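Local coordinates for protein leucine aminopeptidase 2 (Saccharomyces cerevisiae, PDB 2XQ0) that cleaves di- and tripeptides preferentially as a zinc-dependent aminopeptidase and also shows low epoxide hydrolase activity in vitro, at residues G220-V225 / T249-I254; E256-T261 / G309-N314; E244-T249 / V298-L303. All blocks are in the same frame, centred on the assembly; numbering follows the deposited sequence.

Contact 1: residues G220-V225 / T249-I254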
loop_
_atom_site.group_PDB
_atom_site.type_symbol
_atom_site.label_atom_id
_atom_site.label_comp_id
_atom_site.label_asym_id
_atom_site.label_seq_id
_atom_site.Cartn_x
_atom_site.Cartn_y
_atom_site.Cartn_z
ATOM N N GLY A 220 10.707 -13.637 -15.408
ATOM C CA GLY A 220 11.391 -12.746 -16.328
ATOM C C GLY A 220 12.888 -12.881 -16.144
ATOM O O GLY A 220 13.326 -13.583 -15.241
ATOM N N PRO A 221 13.680 -12.194 -16.984
ATOM C CA PRO A 221 15.149 -12.260 -16.942
ATOM C C PRO A 221 15.749 -11.763 -15.629
ATOM O O PRO A 221 16.863 -12.132 -15.266
ATOM C CB PRO A 221 15.580 -11.356 -18.109
ATOM C CG PRO A 221 14.424 -10.457 -18.343
ATOM C CD PRO A 221 13.196 -11.282 -18.029
ATOM N N ARG A 222 15.023 -10.935 -14.893
ATOM C CA ARG A 222 15.538 -10.525 -13.596
ATOM C C ARG A 222 14.453 -10.598 -12.529
ATOM O O ARG A 222 14.499 -9.867 -11.546
ATOM C CB ARG A 222 16.155 -9.121 -13.656
ATOM C CG ARG A 222 15.215 -8.091 -14.221
ATOM C CD ARG A 222 15.874 -6.725 -14.398
ATOM N NE ARG A 222 15.221 -5.987 -15.481
ATOM C CZ ARG A 222 15.477 -4.724 -15.785
ATOM N NH1 ARG A 222 16.375 -4.039 -15.089
ATOM N NH2 ARG A 222 14.836 -4.147 -16.786
ATOM N N SER A 223 13.510 -11.517 -12.712
ATOM C CA SER A 223 12.352 -11.602 -11.830
ATOM C C SER A 223 11.948 -13.029 -11.496
ATOM O O SER A 223 11.873 -13.884 -12.357
ATOM C CB SER A 223 11.165 -10.867 -12.447
ATOM O OG SER A 223 11.444 -9.486 -12.576
ATOM N N THR A 224 11.655 -13.265 -10.231
ATOM C CA THR A 224 11.229 -14.580 -9.798
ATOM C C THR A 224 9.998 -14.397 -8.948
ATOM O O THR A 224 9.905 -13.435 -8.203
ATOM C CB THR A 224 12.320 -15.215 -8.942
ATOM O OG1 THR A 224 13.555 -15.232 -9.683
ATOM C CG2 THR A 224 11.936 -16.620 -8.522
ATOM N N VAL A 225 9.045 -15.307 -9.044
ATOM C CA VAL A 225 7.926 -15.267 -8.108
ATOM C C VAL A 225 8.063 -16.354 -7.033
ATOM O O VAL A 225 8.519 -17.465 -7.322
ATOM C CB VAL A 225 6.561 -15.363 -8.830
ATOM C CG1 VAL A 225 6.424 -16.699 -9.580
ATOM C CG2 VAL A 225 5.412 -15.194 -7.824
ATOM N N THR A 249 9.448 -0.391 -19.238
ATOM C CA THR A 249 8.641 0.818 -19.402
ATOM C C THR A 249 8.971 1.902 -18.354
ATOM O O THR A 249 9.153 3.080 -18.691
ATOM C CB THR A 249 7.141 0.502 -19.370
ATOM O OG1 THR A 249 6.822 -0.391 -20.454
ATOM C CG2 THR A 249 6.349 1.791 -19.530
ATOM N N ALA A 250 9.059 1.504 -17.090
ATOM C CA ALA A 250 9.431 2.435 -16.025
ATOM C C ALA A 250 10.813 3.018 -16.239
ATOM O O ALA A 250 11.042 4.208 -16.021
ATOM C CB ALA A 250 9.359 1.740 -14.666
ATOM N N GLU A 251 11.746 2.163 -16.637
ATOM C CA GLU A 251 13.118 2.581 -16.872
ATOM C C GLU A 251 13.232 3.634 -17.985
ATOM O O GLU A 251 14.076 4.512 -17.916
ATOM C CB GLU A 251 13.989 1.380 -17.212
ATOM C CG GLU A 251 14.345 0.480 -16.017
ATOM C CD GLU A 251 15.230 -0.714 -16.419
ATOM O OE1 GLU A 251 14.913 -1.401 -17.422
ATOM O OE2 GLU A 251 16.232 -0.976 -15.722
ATOM N N LYS A 252 12.388 3.535 -19.007
ATOM C CA LYS A 252 12.413 4.499 -20.100
ATOM C C LYS A 252 11.869 5.841 -19.633
ATOM O O LYS A 252 12.371 6.887 -20.027
ATOM C CB LYS A 252 11.599 3.982 -21.297
ATOM C CG LYS A 252 11.525 4.969 -22.452
ATOM C CD LYS A 252 10.898 4.366 -23.710
ATOM C CE LYS A 252 11.037 5.335 -24.892
ATOM N NZ LYS A 252 10.065 5.037 -25.979
ATOM N N ILE A 253 10.831 5.812 -18.802
ATOM C CA ILE A 253 10.242 7.055 -18.306
ATOM C C ILE A 253 11.211 7.731 -17.338
ATOM O O ILE A 253 11.447 8.944 -17.411
ATOM C CB ILE A 253 8.878 6.806 -17.617
ATOM C CG1 ILE A 253 7.822 6.379 -18.648
ATOM C CG2 ILE A 253 8.430 8.047 -16.855
ATOM C CD1 ILE A 253 6.733 5.456 -18.082
ATOM N N ILE A 254 11.798 6.937 -16.447
ATOM C CA ILE A 254 12.715 7.478 -15.441
ATOM C C ILE A 254 14.157 7.165 -15.830
ATOM O O ILE A 254 14.717 7.815 -16.704
ATOM C CB ILE A 254 12.365 6.944 -14.047
ATOM C CG1 ILE A 254 10.845 6.944 -13.866
ATOM C CG2 ILE A 254 13.030 7.783 -12.941
ATOM C CD1 ILE A 254 10.389 6.330 -12.541
#
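Arg-222 turns its CG into the space between its own backbone N and carbonyl carbon (chi1 54°) and from there runs out extended to NE, while Glu-251 sets its CG beside its backbone N and likewise stretches straight beyond it. Approaching from opposite directions, the two long side chains span a backbone gap of 13.7 Å between Arg-222 CA and Glu-251 CA and meet only through their charged ends. The guanidinium takes the acid end-on with two nitrogens, one for each oxygen. Arg-222 NH2 gives the shorter bond, 2.8 Å to Glu-251 OE1, with an N-H...O angle of 165°; Arg-222 NH1 lies 3.1 Å from Glu-251 OE2 and is almost as well aligned. Both oxygens lie close to the guanidinium plane, yet the carboxylate is rotated by 54° against it, and each oxygen is therefore met from above the carboxylate plane. The pair illustrates how a bidentate salt bridge can keep good donor geometry without becoming coplanar. In the thermolysin-like catalytic domain of this M1 peptidase, Arg-222 belongs to the type I turn from Gly-220 to Ser-223, which joins the antiparallel strands 215-220 and 223-227. Strand 223-227 then leads through helices 229-239 and 243-253 to its parallel neighbour 264-266, a beta-alpha-beta crossover, and the salt bridge links the hairpin turn with the last turn of the second helix. Neither charge is confined to this pair. Arg-222 NH2 also forms a salt bridge with Glu-244, one face of helix 243-253 thus supplying two acids to one arginine, and Glu-251 OE2 additionally accepts a hydrogen bond from the backbone N of Tyr-257, where the chain has left the helix.

Contact 2: residues E256-T261 / G309-N314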
loop_
_atom_site.group_PDB
_atom_site.type_symbol
_atom_site.label_atom_id
_atom_site.label_comp_id
_atom_site.label_asym_id
_atom_site.label_seq_id
_atom_site.Cartn_x
_atom_site.Cartn_y
_atom_site.Cartn_z
ATOM N N GLU A 256 17.466 3.706 -15.400
ATOM C CA GLU A 256 17.745 2.310 -15.079
ATOM C C GLU A 256 17.357 1.942 -13.652
ATOM O O GLU A 256 17.544 2.722 -12.714
ATOM C CB GLU A 256 19.219 1.965 -15.319
ATOM C CG GLU A 256 19.501 0.470 -15.303
ATOM C CD GLU A 256 20.980 0.127 -15.129
ATOM O OE1 GLU A 256 21.663 0.783 -14.308
ATOM O OE2 GLU A 256 21.450 -0.820 -15.804
ATOM N N TYR A 257 16.808 0.745 -13.515
ATOM C CA TYR A 257 16.396 0.207 -12.218
ATOM C C TYR A 257 17.682 -0.280 -11.575
ATOM O O TYR A 257 18.393 -1.073 -12.163
ATOM C CB TYR A 257 15.429 -0.953 -12.480
ATOM C CG TYR A 257 15.013 -1.808 -11.299
ATOM C CD1 TYR A 257 13.974 -1.414 -10.460
ATOM C CD2 TYR A 257 15.621 -3.042 -11.063
ATOM C CE1 TYR A 257 13.565 -2.219 -9.388
ATOM C CE2 TYR A 257 15.225 -3.851 -9.996
ATOM C CZ TYR A 257 14.194 -3.437 -9.171
ATOM O OH TYR A 257 13.791 -4.247 -8.126
ATOM N N GLU A 258 18.006 0.189 -10.381
ATOM C CA GLU A 258 19.333 -0.111 -9.841
ATOM C C GLU A 258 19.357 -1.134 -8.695
ATOM O O GLU A 258 20.405 -1.370 -8.102
ATOM C CB GLU A 258 20.033 1.180 -9.412
ATOM C CG GLU A 258 19.423 1.822 -8.185
ATOM C CD GLU A 258 19.869 3.266 -8.000
ATOM O OE1 GLU A 258 19.231 4.162 -8.600
ATOM O OE2 GLU A 258 20.851 3.508 -7.260
ATOM N N TRP A 259 18.218 -1.757 -8.407
ATOM C CA TRP A 259 18.119 -2.705 -7.293
ATOM C C TRP A 259 18.491 -4.159 -7.643
ATOM O O TRP A 259 18.456 -5.034 -6.782
ATOM C CB TRP A 259 16.709 -2.662 -6.694
ATOM C CG TRP A 259 16.305 -1.275 -6.238
ATOM C CD1 TRP A 259 15.836 -0.256 -7.024
ATOM C CD2 TRP A 259 16.331 -0.763 -4.895
ATOM N NE1 TRP A 259 15.580 0.854 -6.256
ATOM C CE2 TRP A 259 15.871 0.569 -4.946
ATOM C CE3 TRP A 259 16.713 -1.297 -3.659
ATOM C CZ2 TRP A 259 15.779 1.367 -3.811
ATOM C CZ3 TRP A 259 16.603 -0.502 -2.520
ATOM C CH2 TRP A 259 16.152 0.811 -2.603
ATOM N N GLY A 260 18.819 -4.421 -8.904
ATOM C CA GLY A 260 19.185 -5.765 -9.310
ATOM C C GLY A 260 17.973 -6.587 -9.729
ATOM O O GLY A 260 17.502 -6.495 -10.859
ATOM N N THR A 261 17.460 -7.404 -8.817
ATOM C CA THR A 261 16.317 -8.232 -9.146
ATOM C C THR A 261 15.040 -7.485 -8.795
ATOM O O THR A 261 15.050 -6.577 -7.965
ATOM C CB THR A 261 16.348 -9.536 -8.356
ATOM O OG1 THR A 261 16.372 -9.230 -6.956
ATOM C CG2 THR A 261 17.596 -10.345 -8.723
ATOM N N GLY A 309 9.743 6.348 -3.139
ATOM C CA GLY A 309 9.504 5.677 -1.878
ATOM C C GLY A 309 10.775 4.996 -1.454
ATOM O O GLY A 309 11.296 5.275 -0.382
ATOM N N ASN A 310 11.289 4.125 -2.318
ATOM C CA ASN A 310 12.440 3.298 -1.968
ATOM C C ASN A 310 13.768 4.001 -2.186
ATOM O O ASN A 310 14.600 4.059 -1.281
ATOM C CB ASN A 310 12.378 1.966 -2.710
ATOM C CG ASN A 310 11.133 1.157 -2.338
ATOM O OD1 ASN A 310 10.262 1.629 -1.606
ATOM N ND2 ASN A 310 11.047 -0.056 -2.852
ATOM N N LEU A 311 13.935 4.572 -3.374
ATOM C CA LEU A 311 15.139 5.301 -3.733
ATOM C C LEU A 311 15.105 6.708 -3.138
ATOM O O LEU A 311 16.093 7.191 -2.560
ATOM C CB LEU A 311 15.256 5.360 -5.266
ATOM C CG LEU A 311 16.591 5.893 -5.780
ATOM C CD1 LEU A 311 17.732 5.024 -5.257
ATOM C CD2 LEU A 311 16.611 5.963 -7.313
ATOM N N VAL A 312 13.947 7.358 -3.263
ATOM C CA VAL A 312 13.743 8.703 -2.745
ATOM C C VAL A 312 12.573 8.636 -1.773
ATOM O O VAL A 312 11.488 8.249 -2.154
ATOM C CB VAL A 312 13.407 9.704 -3.881
ATOM C CG1 VAL A 312 12.985 11.038 -3.304
ATOM C CG2 VAL A 312 14.594 9.880 -4.814
ATOM N N THR A 313 12.806 8.981 -0.512
ATOM C CA THR A 313 11.857 8.665 0.553
ATOM C C THR A 313 11.322 9.899 1.268
ATOM O O THR A 313 12.039 10.871 1.457
ATOM C CB THR A 313 12.543 7.760 1.594
ATOM O OG1 THR A 313 13.189 6.679 0.916
ATOM C CG2 THR A 313 11.521 7.206 2.609
ATOM N N ASN A 314 10.060 9.864 1.682
ATOM C CA ASN A 314 9.535 10.946 2.490
ATOM C C ASN A 314 10.244 10.979 3.845
ATOM O O ASN A 314 10.495 9.938 4.465
ATOM C CB ASN A 314 8.011 10.835 2.685
ATOM C CG ASN A 314 7.555 9.414 3.046
ATOM O OD1 ASN A 314 8.320 8.614 3.559
ATOM N ND2 ASN A 314 6.297 9.111 2.774
#
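Trp-259 sets CZ2 and CH2 of its six-membered ring against Asn-310 CB and the backbone leading to Leu-311, and this is the close, buried part of the contact. Its CG stands beside the backbone N (chi1 -57°), which sends the indole across to the end of helix 297-311. There Trp-259 CZ2 comes within 3.6 Å of Asn-310 CB, while Leu-311 N, 3.7 Å from Trp-259 CZ2, and the carbonyl oxygen of Asn-310 lie at the ring's edge. Ring and amide stand nearly upright to each other, 78° between planes, and the amide bonds elsewhere: Asn-310 ND2 donates to the carbonyl of Glu-277, a substrate-binding residue. The loose side is at Glu-258, partly exposed, whose side chain crosses that of Leu-311 at about a right angle. Glu-258 OE1 sits 3.4 Å from Leu-311 CD2, a contact of acid with methyl and no polar bond. The hydrogen bonds lie within the segments, Tyr-257 OH reaching Thr-261 O at 2.7 Å in the loop, and Thr-313 OG1 reaching Gly-309 O, also at 2.7 Å, where zinc-binding helix 297-311 gives way to strand. The loop before strand 264-266 thus packs on this helix end, beyond which strand 312-314 runs parallel to strand 424-426 and Val-312 rests on helix 407-420.

Contact 3: residues E244-T249 / V298-L303. With ZN (zinc ion), chain C; BES (2-(3-amino-2-hydroxy-4-phenyl-butyrylamino)-4-methyl-pentanoic acid), chain B.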
loop_
_atom_site.group_PDB
_atom_site.type_symbol
_atom_site.label_atom_id
_atom_site.label_comp_id
_atom_site.label_asym_id
_atom_site.label_seq_id
_atom_site.Cartn_x
_atom_site.Cartn_y
_atom_site.Cartn_z
ATOM N N GLU A 244 8.551 -8.015 -17.083
ATOM C CA GLU A 244 9.731 -7.372 -17.649
ATOM C C GLU A 244 9.339 -6.157 -18.479
ATOM O O GLU A 244 10.031 -5.148 -18.468
ATOM C CB GLU A 244 10.613 -8.336 -18.430
ATOM C CG GLU A 244 11.811 -7.669 -19.075
ATOM C CD GLU A 244 12.884 -7.237 -18.082
ATOM O OE1 GLU A 244 12.796 -7.585 -16.882
ATOM O OE2 GLU A 244 13.832 -6.545 -18.515
ATOM N N LYS A 245 8.207 -6.243 -19.163
ATOM C CA LYS A 245 7.682 -5.108 -19.908
ATOM C C LYS A 245 7.423 -3.901 -18.999
ATOM O O LYS A 245 7.755 -2.776 -19.354
ATOM C CB LYS A 245 6.413 -5.522 -20.658
ATOM C CG LYS A 245 5.680 -4.401 -21.368
ATOM C CD LYS A 245 4.590 -4.972 -22.268
ATOM C CE LYS A 245 3.652 -5.886 -21.490
ATOM N NZ LYS A 245 2.938 -6.868 -22.379
ATOM N N PHE A 246 6.828 -4.130 -17.824
ATOM C CA PHE A 246 6.647 -3.058 -16.853
ATOM C C PHE A 246 7.983 -2.456 -16.434
ATOM O O PHE A 246 8.141 -1.222 -16.357
ATOM C CB PHE A 246 5.938 -3.561 -15.597
ATOM C CG PHE A 246 4.466 -3.757 -15.762
ATOM C CD1 PHE A 246 3.799 -3.251 -16.852
ATOM C CD2 PHE A 246 3.743 -4.465 -14.807
ATOM C CE1 PHE A 246 2.425 -3.446 -16.997
ATOM C CE2 PHE A 246 2.374 -4.663 -14.947
ATOM C CZ PHE A 246 1.718 -4.149 -16.045
ATOM N N ILE A 247 8.955 -3.309 -16.131
ATOM C CA ILE A 247 10.217 -2.760 -15.665
ATOM C C ILE A 247 10.822 -1.860 -16.730
ATOM O O ILE A 247 11.184 -0.722 -16.444
ATOM C CB ILE A 247 11.234 -3.823 -15.221
ATOM C CG1 ILE A 247 10.657 -4.684 -14.105
ATOM C CG2 ILE A 247 12.499 -3.124 -14.679
ATOM C CD1 ILE A 247 11.583 -5.798 -13.668
ATOM N N GLN A 248 10.907 -2.363 -17.958
ATOM C CA GLN A 248 11.531 -1.629 -19.072
ATOM C C GLN A 248 10.763 -0.352 -19.405
ATOM O O GLN A 248 11.350 0.660 -19.778
ATOM C CB GLN A 248 11.667 -2.518 -20.316
ATOM C CG GLN A 248 12.770 -3.584 -20.210
ATOM C CD GLN A 248 12.760 -4.544 -21.395
ATOM O OE1 GLN A 248 12.255 -4.208 -22.469
ATOM N NE2 GLN A 248 13.300 -5.752 -21.200
ATOM N N THR A 249 9.448 -0.391 -19.238
ATOM C CA THR A 249 8.641 0.818 -19.402
ATOM C C THR A 249 8.971 1.902 -18.354
ATOM O O THR A 249 9.153 3.080 -18.691
ATOM C CB THR A 249 7.141 0.502 -19.370
ATOM O OG1 THR A 249 6.822 -0.391 -20.454
ATOM C CG2 THR A 249 6.349 1.791 -19.530
ATOM N N VAL A 298 -1.451 -3.411 -9.952
ATOM C CA VAL A 298 -0.947 -3.373 -8.588
ATOM C C VAL A 298 0.552 -3.636 -8.601
ATOM O O VAL A 298 1.279 -3.192 -7.700
ATOM C CB VAL A 298 -1.631 -4.407 -7.668
ATOM C CG1 VAL A 298 -0.974 -4.396 -6.281
ATOM C CG2 VAL A 298 -3.134 -4.122 -7.564
ATOM N N ILE A 299 1.011 -4.380 -9.607
ATOM C CA ILE A 299 2.445 -4.604 -9.756
ATOM C C ILE A 299 3.164 -3.376 -10.368
ATOM O O ILE A 299 4.275 -3.077 -9.993
ATOM C CB ILE A 299 2.782 -5.890 -10.535
ATOM C CG1 ILE A 299 2.128 -7.117 -9.885
ATOM C CG2 ILE A 299 4.286 -6.105 -10.530
ATOM C CD1 ILE A 299 2.710 -7.448 -8.501
ATOM N N ALA A 300 2.533 -2.671 -11.303
ATOM C CA ALA A 300 3.092 -1.405 -11.777
ATOM C C ALA A 300 3.226 -0.416 -10.623
ATOM O O ALA A 300 4.161 0.381 -10.580
ATOM C CB ALA A 300 2.235 -0.828 -12.870
ATOM N N HIS A 301 2.270 -0.456 -9.696
ATOM C CA HIS A 301 2.327 0.367 -8.492
ATOM C C HIS A 301 3.542 0.049 -7.622
ATOM O O HIS A 301 4.355 0.911 -7.370
ATOM C CB HIS A 301 1.041 0.237 -7.668
ATOM C CG HIS A 301 0.975 1.211 -6.531
ATOM N ND1 HIS A 301 0.424 2.465 -6.659
ATOM C CD2 HIS A 301 1.444 1.132 -5.262
ATOM C CE1 HIS A 301 0.539 3.116 -5.510
ATOM N NE2 HIS A 301 1.158 2.328 -4.649
ATOM N N GLU A 302 3.664 -1.190 -7.158
ATOM C CA GLU A 302 4.792 -1.555 -6.306
ATOM C C GLU A 302 6.107 -1.344 -7.046
ATOM O O GLU A 302 7.115 -0.984 -6.447
ATOM C CB GLU A 302 4.717 -3.022 -5.888
ATOM C CG GLU A 302 3.369 -3.466 -5.328
ATOM C CD GLU A 302 2.938 -2.651 -4.140
ATOM O OE1 GLU A 302 1.728 -2.666 -3.828
ATOM O OE2 GLU A 302 3.802 -1.983 -3.526
ATOM N N LEU A 303 6.106 -1.584 -8.353
ATOM C CA LEU A 303 7.316 -1.374 -9.136
ATOM C C LEU A 303 7.727 0.096 -9.146
ATOM O O LEU A 303 8.904 0.404 -9.048
ATOM C CB LEU A 303 7.084 -1.803 -10.577
ATOM C CG LEU A 303 8.185 -1.392 -11.561
ATOM C CD1 LEU A 303 9.483 -2.101 -11.211
ATOM C CD2 LEU A 303 7.743 -1.744 -12.979
HETATM ZN ZN ZN C . 2.066 2.528 -2.648
HETATM N N2 BES B . 2.851 0.074 1.066
HETATM C C1 BES B . 1.598 0.525 0.497
HETATM C C6 BES B . 0.429 0.070 1.374
HETATM C C7 BES B . 0.519 0.717 2.738
HETATM C C8 BES B . 0.771 2.081 2.840
HETATM C C12 BES B . 0.370 -0.050 3.889
HETATM C C9 BES B . 0.861 2.679 4.091
HETATM C C11 BES B . 0.463 0.550 5.142
HETATM C C10 BES B . 0.707 1.916 5.244
HETATM C C2 BES B . 1.418 -0.001 -0.932
HETATM O O2 BES B . 2.474 0.350 -1.838
HETATM C C3 BES B . 0.126 0.546 -1.441
HETATM O O3 BES B . 0.001 1.736 -1.738
HETATM N N1 BES B . -0.796 -0.408 -1.483
HETATM C C4 BES B . -2.177 -0.303 -1.907
HETATM C C13 BES B . -2.138 -0.785 -3.352
HETATM C C14 BES B . -2.775 0.200 -4.322
HETATM C C15 BES B . -2.256 -0.045 -5.734
HETATM C C16 BES B . -2.548 1.649 -3.897
HETATM C C5 BES B . -2.952 -1.292 -1.083
HETATM O O1 BES B . -4.170 -1.091 -0.881
HETATM O O4 BES B . -2.339 -2.287 -0.621
#
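Lys-245 O is gripped twice by Thr-249, whose backbone N (2.9 Å from Lys-245 O) and OG1 (2.8 Å from Lys-245 O) reach it from opposite faces of its plane. Packing against segment 244-249 of helix 243-253 falls mainly to Leu-303, through both its branches: its CD2 nestles against Phe-246, 3.4 Å from Phe-246 O and 3.7 Å from Phe-246 CB, while its CD1 meets Ile-247 CG1. The methyl of Ala-300 lies over one face of the Phe-246 ring, more loosely. An aromatic ring, a methyl and two branched side chains thus meet between segments whose axes cross at -42°. Other positions of helix 297-311 serve the active site. With its CG anti to the backbone N (chi1 -172°), His-301 brings NE2 to 2.2 Å from the catalytic zinc, and bestatin chelates the same ion through BES O2 and BES O3, each 2.4 Å from zinc. Bestatin's C15 methyl covers one face of the imidazole, and Glu-302, the proton acceptor, brings its OE2 to 3.2 Å from BES O2. His-301, Glu-302 and His-305 make up the HExxH signature of the gluzincin zinc peptidases, and Glu-324, the remaining zinc ligand, comes from the next helix, 321-339. That helix flanks both segments: Ile-338 touches Phe-246, Thr-327 touches His-301, and Glu-331 holds His-301 ND1 as a second-shell partner, while Tyr-262, in the approach to strand 264-266, packs on Ile-247 and Glu-302.

The three contacts show how chemistry follows depth. Contact 1 is a surface contact, carried wholly by charge; contacts 2 and 3 are buried and rest on apolar and van der Waals packing, with no hydrogen bond crossing between segments in either. Helix 243-253 serves contacts 1 and 3, which share Thr-249 and have centres about 6 Å apart, and Arg-222 lies against Ile-247 between them. Helix 297-311 serves contacts 2 and 3, its middle turns carrying the zinc site and its end receiving an indole. Contacts 1 and 2, centres about 12 Å apart, meet where loop 256-261 follows helix 243-253 and passes Arg-222.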